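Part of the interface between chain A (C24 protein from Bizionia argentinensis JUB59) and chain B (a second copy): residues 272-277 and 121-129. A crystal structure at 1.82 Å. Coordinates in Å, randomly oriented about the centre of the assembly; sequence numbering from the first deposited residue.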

# COMPACT_ATOMS: atom_id res chain seq x y z
N TYR A 272 3.53 9.38 7.26
CA TYR A 272 4.82 9.18 6.61
C TYR A 272 5.70 10.35 7.06
O TYR A 272 5.36 11.52 6.80
CB TYR A 272 4.73 9.14 5.08
CG TYR A 272 4.18 7.83 4.60
CD1 TYR A 272 4.93 6.67 4.69
CD2 TYR A 272 2.88 7.74 4.11
CE1 TYR A 272 4.41 5.45 4.28
CE2 TYR A 272 2.34 6.51 3.70
CZ TYR A 272 3.11 5.36 3.82
OH TYR A 272 2.63 4.12 3.49
N ILE A 273 6.76 10.04 7.77
CA ILE A 273 7.69 11.07 8.26
C ILE A 273 9.08 10.78 7.71
O ILE A 273 9.36 9.66 7.28
CB ILE A 273 7.69 11.23 9.80
CG1 ILE A 273 8.24 9.95 10.53
CG2 ILE A 273 6.33 11.74 10.35
CD1 ILE A 273 8.51 10.14 12.06
N ILE A 274 9.98 11.77 7.75
CA ILE A 274 11.32 11.56 7.23
C ILE A 274 12.35 12.34 8.05
O ILE A 274 12.04 13.40 8.58
CB ILE A 274 11.39 11.92 5.72
CG1 ILE A 274 12.64 11.35 5.02
CG2 ILE A 274 11.14 13.40 5.44
CD1 ILE A 274 12.48 11.15 3.57
N TYR A 275 13.54 11.79 8.17
CA TYR A 275 14.59 12.47 8.91
C TYR A 275 15.29 13.48 7.99
O TYR A 275 15.80 13.11 6.95
CB TYR A 275 15.58 11.47 9.49
CG TYR A 275 16.62 12.15 10.34
CD1 TYR A 275 16.33 12.59 11.62
CD2 TYR A 275 17.90 12.40 9.84
CE1 TYR A 275 17.29 13.23 12.40
CE2 TYR A 275 18.86 13.06 10.60
CZ TYR A 275 18.55 13.48 11.88
OH TYR A 275 19.52 14.11 12.63
N ILE A 276 15.32 14.74 8.40
CA ILE A 276 15.95 15.85 7.68
C ILE A 276 17.32 16.18 8.31
O ILE A 276 18.32 16.21 7.60
CB ILE A 276 15.01 17.08 7.57
CG1 ILE A 276 13.69 16.74 6.80
CG2 ILE A 276 15.71 18.32 6.93
CD1 ILE A 276 13.82 16.33 5.26
N GLY A 277 17.34 16.39 9.61
CA GLY A 277 18.58 16.71 10.33
C GLY A 277 18.30 17.59 11.54
O GLY A 277 17.35 18.41 11.49
OXT GLY A 277 19.07 17.49 12.52
N ARG B 121 25.54 9.82 18.58
CA ARG B 121 24.65 10.98 18.76
C ARG B 121 23.65 11.06 17.58
O ARG B 121 22.44 11.17 17.80
CB ARG B 121 25.49 12.27 18.87
CG ARG B 121 24.71 13.50 19.29
CD ARG B 121 25.56 14.74 19.13
NE ARG B 121 24.73 15.94 19.18
CZ ARG B 121 24.73 16.81 20.17
NH1 ARG B 121 25.56 16.66 21.19
NH2 ARG B 121 23.92 17.86 20.14
N GLU B 122 24.16 10.93 16.36
CA GLU B 122 23.36 10.98 15.14
C GLU B 122 22.46 9.73 15.01
O GLU B 122 21.28 9.87 14.66
CB GLU B 122 24.27 11.18 13.92
CG GLU B 122 23.54 11.44 12.61
CD GLU B 122 22.60 12.62 12.56
OE1 GLU B 122 22.75 13.58 13.36
OE2 GLU B 122 21.69 12.59 11.70
N LEU B 123 22.99 8.54 15.34
CA LEU B 123 22.20 7.31 15.33
C LEU B 123 21.04 7.37 16.33
O LEU B 123 19.92 6.90 16.01
CB LEU B 123 23.09 6.08 15.59
CG LEU B 123 24.08 5.72 14.47
CD1 LEU B 123 25.00 4.61 14.94
CD2 LEU B 123 23.33 5.23 13.21
N SER B 124 21.27 8.00 17.52
CA SER B 124 20.25 8.17 18.55
C SER B 124 19.13 9.10 18.07
O SER B 124 17.96 8.86 18.34
CB SER B 124 20.87 8.70 19.85
OG SER B 124 21.88 7.82 20.32
N ARG B 125 19.50 10.15 17.32
CA ARG B 125 18.56 11.14 16.78
C ARG B 125 17.67 10.50 15.67
O ARG B 125 16.53 10.89 15.49
CB ARG B 125 19.38 12.31 16.22
CG ARG B 125 18.59 13.58 16.06
CD ARG B 125 19.52 14.76 15.86
NE ARG B 125 18.89 15.82 15.07
CZ ARG B 125 18.09 16.75 15.59
NH1 ARG B 125 17.79 16.74 16.88
NH2 ARG B 125 17.58 17.70 14.81
N ARG B 126 18.21 9.50 14.97
CA ARG B 126 17.52 8.81 13.90
C ARG B 126 16.70 7.64 14.42
O ARG B 126 15.99 6.97 13.67
CB ARG B 126 18.53 8.41 12.82
CG ARG B 126 19.08 9.66 12.12
CD ARG B 126 19.95 9.33 10.97
NE ARG B 126 19.10 8.95 9.84
CZ ARG B 126 19.42 9.10 8.56
NH1 ARG B 126 20.58 9.63 8.22
NH2 ARG B 126 18.56 8.73 7.61
N LEU B 127 16.76 7.42 15.74
CA LEU B 127 15.99 6.37 16.39
C LEU B 127 14.65 6.92 16.89
O LEU B 127 14.62 7.80 17.76
CB LEU B 127 16.81 5.76 17.54
CG LEU B 127 16.19 4.56 18.19
CD1 LEU B 127 16.21 3.36 17.25
CD2 LEU B 127 16.89 4.24 19.51
N LEU B 128 13.54 6.43 16.32
CA LEU B 128 12.21 6.89 16.72
C LEU B 128 11.80 6.24 18.04
O LEU B 128 12.29 5.15 18.35
CB LEU B 128 11.17 6.65 15.60
CG LEU B 128 11.36 7.53 14.35
CD1 LEU B 128 10.62 6.96 13.15
CD2 LEU B 128 10.94 8.98 14.62
N PRO B 129 10.92 6.88 18.84
CA PRO B 129 10.52 6.26 20.12
C PRO B 129 9.90 4.87 19.95
O PRO B 129 9.20 4.64 18.96
CB PRO B 129 9.48 7.24 20.68
CG PRO B 129 9.74 8.53 20.00
CD PRO B 129 10.25 8.18 18.62

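The most unusual feature of this contact is that chain A ends in it. Gly277(A) is the C-terminal residue, and its carboxylate forms a salt bridge with Arg125(B). The distance from Gly277(A) OXT to Arg125(B) NH2 is 2.7 Å, and the N-H...O angle at this hydrogen bond is 147°. A second, weak hydrogen bond runs from Arg125(B) NE to the same Gly277(A) OXT, at 3.1 Å. One carboxylate oxygen therefore takes two donors from one guanidinium. It lies at the edge of that group, near its plane, where the N-H bonds point.

The backbone of Gly277(A) also suits glycine. At its phi of 150°, a CB would be jammed against the carbonyl O of Ile276(A). The contact itself sets no such limit, because a CB here would point away from the other stretch.

Tyr275(A) is the centre of the contact and has the largest covered area of any residue in it. It sits at the end of the strand, with its CA-to-CB bond directed toward the other stretch and chi1 in the t well. Its hydroxyl reaches two residues of the helix. It donates a weak hydrogen bond to Glu122(B), with Tyr275(A) OH 2.8 Å from Glu122(B) OE2. It accepts another weak one from Arg125(B), with Arg125(B) NE 3.0 Å from Tyr275(A) OH. The N-H...O angle of the latter is 129°, well short of straight. Arg125(B) NE is thus shared between the tyrosine hydroxyl and the terminal carboxylate.

Glu122(B) and Arg125(B) lie three residues apart, so the helical turn brings both within reach of the same hydroxyl. The CA-to-CB bond of Glu122(B) points sideways, but the end of its side chain comes nearer.

Arg126(B) uses its aliphatic part against the tyrosine ring. Arg126(B) CG lies 3.6 Å from the centroid of the Tyr275(A) ring, only 7° off the ring normal. This is a CH-pi contact almost directly over the face. Further along the same side chain, Arg126(B) NE is 3.7 Å from Tyr275(A) CD2, which lies over one face of the guanidinium. Arg126(B) NH2 is hydrogen-bonded elsewhere in the structure.

The remaining contact is apolar. Ile273(A) CD1 meets Leu128(B) CD2 at 3.7 Å, a van der Waals distance. Both residues are buried, and both CA-to-CB bonds point toward the other stretch. Ile274(A), between Ile273(A) and Tyr275(A), makes no contact, as expected from the alternation of side chains along a strand.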